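Long-range contacts in nodulation fucosyltransferase NodZ (Bradyrhizobium sp., PDB 2HHC), which belongs to the NodZ family of nodulation proteins, enzymes of the GT-B clan, whose fold pairs two Rossmann-like domains: residues A[83-88]-A[119-124]; A[297-302]-A[311-316]. One frame throughout, in Å; residues are numbered along the deposited sequence.

Contact 1. Residues A[83-88]-A[119-124]; sequences PFFPRW and EDSEAN. With PO4 (phosphate ion), chain B.
P83 and N124 meet through their backbones: N124 N donates to P83 O over 2.8 Å, a short but bent bond (130° at the hydrogen). Proline has no N-H of its own, yet its carbonyl remains a good acceptor, and the CB of A123 sits beside that same P83 O at 3.3 Å. A second polar link lies within residues 119-124. S121 OG accepts from A123 N over 3.0 Å with an angle of 153°, an ST turn in which the hydroxyl takes the backbone N-H two residues on.

The contact lies in a beta-alpha-beta crossover: strand 84-85 is the outer strand of its sheet, helix 101-116 follows, and residues 119-124 lead into the parallel neighbour, strand 125-128. F85 continues the pairing through backbone bonds to T125 and V127.

The one apolar side-chain contact is small. A123 CB lies 3.7 Å from F85 CB, and this short methyl also rests against F84 C and F85 N. Chi1 of F85 (-176°) puts CG anti to the backbone N, beside the carbonyl carbon; the ring packs on L114 and I126. P86 CB lies 4.3 Å above the plane of the F85 ring, offset toward the rim, and R87 NH2 sits in plane at the ring edge.

Two polar atoms make plain van der Waals contacts. S121 OG stands 4.0 Å from F85 CB. P83, behind a cis peptide bond, crosses N124 obliquely, its CD 3.6 Å from N124 ND2, which itself bonds to G82 O.

Beyond the interface, W88 N donates to O2 of a phosphate ion, probably from the crystallisation liquor, and the indole makes a cation-pi contact with R99.

Contact 2. Residues A[297-302]-A[311-316]; sequences VPRIIE and LTMIDN
The R299 and D315 side chains run side by side, R299 CG 3.8 Å from D315 OD1, with guanidinium and carboxylate planes 24° apart, but R299 NE and D315 OD1 stay 4.7 Å from each other; NH1 bonds instead to S212 O, and Y213 makes a cation-pi contact. M313 CE meets the guanidinium obliquely, a doubtful detail because M313 has two conformers. The amide of N316 keeps V297 O in its plane and donates to it from ND2 over 2.8 Å, although the donor stands 41° out of the V297 carbonyl plane.

The frame is an antiparallel beta hairpin, strand 299-303 with strand 311-315, the latter at the edge of its sheet. I300 and I314, beta-branched residues suited to extended strands, exchange both backbone bonds, as do E302 and T312; T312 N reaches E302 O over 2.8 Å in a nearly straight bond.

I301 CG2 meets L311 CD2 at 3.7 Å as the side chains cross, and both pack on helix 192-209. On the other face E302 lies alongside T312, CG to CG2 4.0 Å, its carboxylate OE2 3.7 Å from I314 CD1; R294 of helix 291-296 packs against I300 and I314 there.

In the fold
Contacts 1 and 2 lie in different sheets, their centres about 40 Å apart and their nearest atoms about 30 Å apart, so they share no elements. Both are partly buried edges, each involving an outermost strand. In contact 1 a parallel strand meets a loop, and one backbone bond, the A123 methyl and the P83 ring against N124 make a small interface of 220 Å². Contact 2 pairs two antiparallel strands along their length and buries 590 Å², its ladder of backbone bonds flanked by isoleucines with polar residues and a methionine among them. Polar side chains differ too: S121 caps a turn within its own loop, whereas N316 bonds across to V297, just after helix 291-296.

Contact 1. Residues A[83-88]-A[119-124]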
loop_
_atom_site.group_PDB
_atom_site.type_symbol
_atom_site.label_atom_id
_atom_site.label_comp_id
_atom_site.label_asym_id
_atom_site.label_seq_id
_atom_site.Cartn_x
_atom_site.Cartn_y
_atom_site.Cartn_z
ATOM N N PRO A 83 29.513 -3.306 5.284
ATOM C CA PRO A 83 28.703 -3.225 6.490
ATOM C C PRO A 83 27.289 -2.798 6.211
ATOM O O PRO A 83 27.001 -2.197 5.140
ATOM C CB PRO A 83 29.397 -2.175 7.353
ATOM C CG PRO A 83 30.609 -1.774 6.658
ATOM C CD PRO A 83 30.634 -2.348 5.264
ATOM N N PHE A 84 26.427 -3.025 7.202
ATOM C CA PHE A 84 25.004 -2.746 7.093
ATOM C C PHE A 84 24.569 -1.559 7.957
ATOM O O PHE A 84 25.166 -1.222 8.957
ATOM C CB PHE A 84 24.203 -4.004 7.493
ATOM C CG PHE A 84 24.572 -5.233 6.679
ATOM C CD1 PHE A 84 24.035 -5.457 5.417
ATOM C CD2 PHE A 84 25.545 -6.089 7.122
ATOM C CE1 PHE A 84 24.458 -6.525 4.670
ATOM C CE2 PHE A 84 25.959 -7.154 6.345
ATOM C CZ PHE A 84 25.435 -7.375 5.165
ATOM N N PHE A 85 23.478 -0.938 7.540
ATOM C CA PHE A 85 22.741 0.041 8.331
ATOM C C PHE A 85 21.258 -0.336 8.178
ATOM O O PHE A 85 20.802 -0.634 7.079
ATOM C CB PHE A 85 22.944 1.454 7.771
ATOM C CG PHE A 85 22.292 2.528 8.597
ATOM C CD1 PHE A 85 20.942 2.821 8.442
ATOM C CD2 PHE A 85 22.991 3.192 9.554
ATOM C CE1 PHE A 85 20.330 3.780 9.251
ATOM C CE2 PHE A 85 22.382 4.165 10.332
ATOM C CZ PHE A 85 21.067 4.456 10.164
ATOM N N PRO A 86 20.451 -0.274 9.238
ATOM C CA PRO A 86 20.834 0.063 10.621
ATOM C C PRO A 86 21.858 -0.913 11.225
ATOM O O PRO A 86 22.076 -2.013 10.718
ATOM C CB PRO A 86 19.494 -0.024 11.349
ATOM C CG PRO A 86 18.476 0.274 10.319
ATOM C CD PRO A 86 18.998 -0.453 9.111
ATOM N N ARG A 87 22.509 -0.481 12.288
ATOM C CA ARG A 87 23.663 -1.223 12.829
ATOM C C ARG A 87 23.290 -2.613 13.327
ATOM O O ARG A 87 24.121 -3.516 13.329
ATOM C CB ARG A 87 24.363 -0.411 13.924
ATOM C CG ARG A 87 24.945 0.848 13.336
ATOM C CD ARG A 87 25.844 1.684 14.250
ATOM N NE ARG A 87 25.508 3.115 14.111
ATOM C CZ ARG A 87 25.462 3.801 12.952
ATOM N NH1 ARG A 87 25.749 3.229 11.774
ATOM N NH2 ARG A 87 25.124 5.089 12.955
ATOM N N TRP A 88 22.035 -2.776 13.727
ATOM C CA TRP A 88 21.540 -4.107 14.163
ATOM C C TRP A 88 21.839 -5.213 13.177
ATOM O O TRP A 88 22.123 -6.314 13.573
ATOM C CB TRP A 88 20.035 -4.020 14.366
ATOM C CG TRP A 88 19.360 -5.235 14.945
ATOM C CD1 TRP A 88 19.113 -5.470 16.252
ATOM C CD2 TRP A 88 18.739 -6.300 14.208
ATOM N NE1 TRP A 88 18.380 -6.648 16.391
ATOM C CE2 TRP A 88 18.189 -7.197 15.169
ATOM C CE3 TRP A 88 18.640 -6.622 12.855
ATOM C CZ2 TRP A 88 17.469 -8.350 14.800
ATOM C CZ3 TRP A 88 17.978 -7.832 12.508
ATOM C CH2 TRP A 88 17.397 -8.648 13.477
ATOM N N GLU A 119 24.848 13.595 4.495
ATOM C CA GLU A 119 25.847 12.656 4.011
ATOM C C GLU A 119 25.244 11.259 3.866
ATOM O O GLU A 119 24.462 10.810 4.703
ATOM C CB GLU A 119 27.043 12.609 4.964
ATOM N N ASP A 120 25.598 10.590 2.774
ATOM C CA ASP A 120 25.287 9.182 2.569
ATOM C C ASP A 120 25.894 8.330 3.671
ATOM O O ASP A 120 26.981 8.617 4.176
ATOM C CB ASP A 120 25.879 8.791 1.209
ATOM C CG ASP A 120 25.551 7.368 0.768
ATOM O OD1 ASP A 120 24.586 6.729 1.184
ATOM O OD2 ASP A 120 26.312 6.946 -0.124
ATOM N N SER A 121 25.187 7.271 4.050
ATOM C CA SER A 121 25.756 6.299 4.948
ATOM C C SER A 121 26.998 5.649 4.324
ATOM O O SER A 121 27.024 5.362 3.137
ATOM C CB SER A 121 24.737 5.199 5.301
ATOM O OG SER A 121 25.324 4.229 6.121
ATOM N N GLU A 122 27.996 5.349 5.144
ATOM C CA GLU A 122 29.114 4.514 4.693
ATOM C C GLU A 122 28.746 3.031 4.518
ATOM O O GLU A 122 29.492 2.300 3.896
ATOM C CB GLU A 122 30.331 4.672 5.620
ATOM C CG GLU A 122 30.954 6.056 5.543
ATOM C CD GLU A 122 31.261 6.454 4.111
ATOM O OE1 GLU A 122 32.141 5.810 3.509
ATOM O OE2 GLU A 122 30.600 7.378 3.581
ATOM N N ALA A 123 27.635 2.557 5.088
ATOM C CA ALA A 123 27.216 1.190 4.890
ATOM C C ALA A 123 27.010 0.857 3.432
ATOM O O ALA A 123 26.497 1.676 2.663
ATOM C CB ALA A 123 25.936 0.910 5.675
ATOM N N ASN A 124 27.427 -0.337 3.035
ATOM C CA ASN A 124 27.276 -0.761 1.662
ATOM C C ASN A 124 25.864 -1.240 1.332
ATOM O O ASN A 124 25.459 -1.199 0.168
ATOM C CB ASN A 124 28.316 -1.821 1.282
ATOM C CG ASN A 124 29.688 -1.243 1.213
ATOM O OD1 ASN A 124 29.858 -0.142 0.706
ATOM N ND2 ASN A 124 30.673 -1.954 1.724
HETATM P P PO4 B . 20.439 -0.466 16.425
HETATM O O1 PO4 B . 19.342 0.064 17.356
HETATM O O2 PO4 B . 20.024 -0.550 14.906
HETATM O O3 PO4 B . 21.634 0.438 16.612
HETATM O O4 PO4 B . 20.839 -1.827 16.965
#

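Contact 2. Residues A[297-302]-A[311-316]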
loop_
_atom_site.group_PDB
_atom_site.type_symbol
_atom_site.label_atom_id
_atom_site.label_comp_id
_atom_site.label_asym_id
_atom_site.label_seq_id
_atom_site.Cartn_x
_atom_site.Cartn_y
_atom_site.Cartn_z
ATOM N N VAL A 297 -7.760 10.558 -6.459
ATOM C CA VAL A 297 -9.196 10.821 -6.547
ATOM C C VAL A 297 -9.518 12.265 -6.267
ATOM O O VAL A 297 -8.874 12.903 -5.426
ATOM C CB VAL A 297 -9.922 9.921 -5.527
ATOM C CG1 VAL A 297 -11.381 10.271 -5.302
ATOM C CG2 VAL A 297 -9.759 8.441 -5.919
ATOM N N PRO A 298 -10.483 12.824 -7.014
ATOM C CA PRO A 298 -10.816 14.246 -6.820
ATOM C C PRO A 298 -11.219 14.698 -5.405
ATOM O O PRO A 298 -10.856 15.811 -4.968
ATOM C CB PRO A 298 -11.990 14.438 -7.783
ATOM C CG PRO A 298 -11.758 13.468 -8.862
ATOM C CD PRO A 298 -11.175 12.250 -8.176
ATOM N N ARG A 299 -11.986 13.875 -4.711
ATOM C CA ARG A 299 -12.490 14.261 -3.381
ATOM C C ARG A 299 -12.381 13.086 -2.407
ATOM O O ARG A 299 -12.706 11.948 -2.744
ATOM C CB ARG A 299 -13.957 14.686 -3.457
ATOM C CG ARG A 299 -14.241 15.934 -4.268
ATOM C CD ARG A 299 -15.514 15.630 -5.059
ATOM N NE ARG A 299 -16.488 16.653 -4.967
ATOM C CZ ARG A 299 -17.700 16.635 -5.523
ATOM N NH1 ARG A 299 -18.159 15.612 -6.228
ATOM N NH2 ARG A 299 -18.457 17.682 -5.366
ATOM N N ILE A 300 -11.993 13.403 -1.183
ATOM C CA ILE A 300 -11.783 12.431 -0.135
ATOM C C ILE A 300 -12.648 12.845 1.061
ATOM O O ILE A 300 -12.687 14.027 1.436
ATOM C CB ILE A 300 -10.306 12.407 0.270
ATOM C CG1 ILE A 300 -9.420 12.004 -0.932
ATOM C CG2 ILE A 300 -10.101 11.426 1.414
ATOM C CD1 ILE A 300 -8.863 13.206 -1.715
ATOM N N ILE A 301 -13.379 11.897 1.633
ATOM C CA ILE A 301 -14.180 12.161 2.841
ATOM C C ILE A 301 -13.649 11.264 3.965
ATOM O O ILE A 301 -13.407 10.053 3.776
ATOM C CB ILE A 301 -15.626 11.913 2.571
ATOM C CG1 ILE A 301 -16.179 13.038 1.699
ATOM C CG2 ILE A 301 -16.410 11.785 3.882
ATOM C CD1 ILE A 301 -17.612 12.896 1.189
ATOM N N GLU A 302 -13.502 11.848 5.147
ATOM C CA GLU A 302 -13.058 11.080 6.285
ATOM C C GLU A 302 -13.458 11.764 7.572
ATOM O O GLU A 302 -13.765 12.952 7.565
ATOM C CB GLU A 302 -11.560 10.896 6.228
ATOM C CG GLU A 302 -10.795 12.163 6.457
ATOM C CD GLU A 302 -9.418 12.162 5.811
ATOM O OE1 GLU A 302 -9.221 11.504 4.793
ATOM O OE2 GLU A 302 -8.526 12.839 6.338
ATOM N N LEU A 311 -17.136 14.898 10.109
ATOM C CA LEU A 311 -16.650 14.519 8.783
ATOM C C LEU A 311 -15.982 15.713 8.140
ATOM O O LEU A 311 -16.425 16.844 8.298
ATOM C CB LEU A 311 -17.835 14.110 7.908
ATOM C CG LEU A 311 -18.391 12.697 8.081
ATOM C CD1 LEU A 311 -19.790 12.565 7.500
ATOM C CD2 LEU A 311 -17.452 11.726 7.407
ATOM N N THR A 312 -14.913 15.472 7.411
ATOM C CA THR A 312 -14.324 16.514 6.595
ATOM C C THR A 312 -14.186 16.033 5.159
ATOM O O THR A 312 -14.231 14.823 4.887
ATOM C CB THR A 312 -12.977 16.992 7.166
ATOM O OG1 THR A 312 -12.612 18.235 6.549
ATOM C CG2 THR A 312 -11.876 15.980 6.945
ATOM N N MET A 313 -14.088 16.988 4.250
ATOM C CA MET A 313 -13.887 16.685 2.849
ATOM C C MET A 313 -12.677 17.442 2.364
ATOM O O MET A 313 -12.488 18.618 2.686
ATOM C CB MET A 313 -15.117 17.083 2.050
ATOM C CG MET A 313 -15.573 16.037 1.095
ATOM S SD MET A 313 -16.094 16.616 -0.493
ATOM C CE MET A 313 -14.608 17.416 -1.109
ATOM N N ILE A 314 -11.860 16.746 1.579
ATOM C CA ILE A 314 -10.631 17.265 1.063
ATOM C C ILE A 314 -10.697 17.210 -0.465
ATOM O O ILE A 314 -10.959 16.158 -1.051
ATOM C CB ILE A 314 -9.447 16.426 1.588
ATOM C CG1 ILE A 314 -9.480 16.419 3.125
ATOM C CG2 ILE A 314 -8.135 16.930 1.036
ATOM C CD1 ILE A 314 -8.411 15.539 3.760
ATOM N N ASP A 315 -10.505 18.366 -1.090
ATOM C CA ASP A 315 -10.397 18.485 -2.536
ATOM C C ASP A 315 -8.954 18.247 -2.876
ATOM O O ASP A 315 -8.069 18.842 -2.277
ATOM C CB ASP A 315 -10.776 19.900 -3.001
ATOM C CG ASP A 315 -12.236 20.188 -2.827
ATOM O OD1 ASP A 315 -13.052 19.436 -3.389
ATOM O OD2 ASP A 315 -12.573 21.158 -2.123
ATOM N N ASN A 316 -8.716 17.413 -3.872
ATOM C CA ASN A 316 -7.374 17.011 -4.246
ATOM C C ASN A 316 -6.749 18.014 -5.166
ATOM O O ASN A 316 -7.288 18.257 -6.269
ATOM C CB ASN A 316 -7.421 15.686 -4.940
ATOM C CG ASN A 316 -6.116 14.958 -4.918
ATOM O OD1 ASN A 316 -5.083 15.518 -4.562
ATOM N ND2 ASN A 316 -6.161 13.685 -5.282
#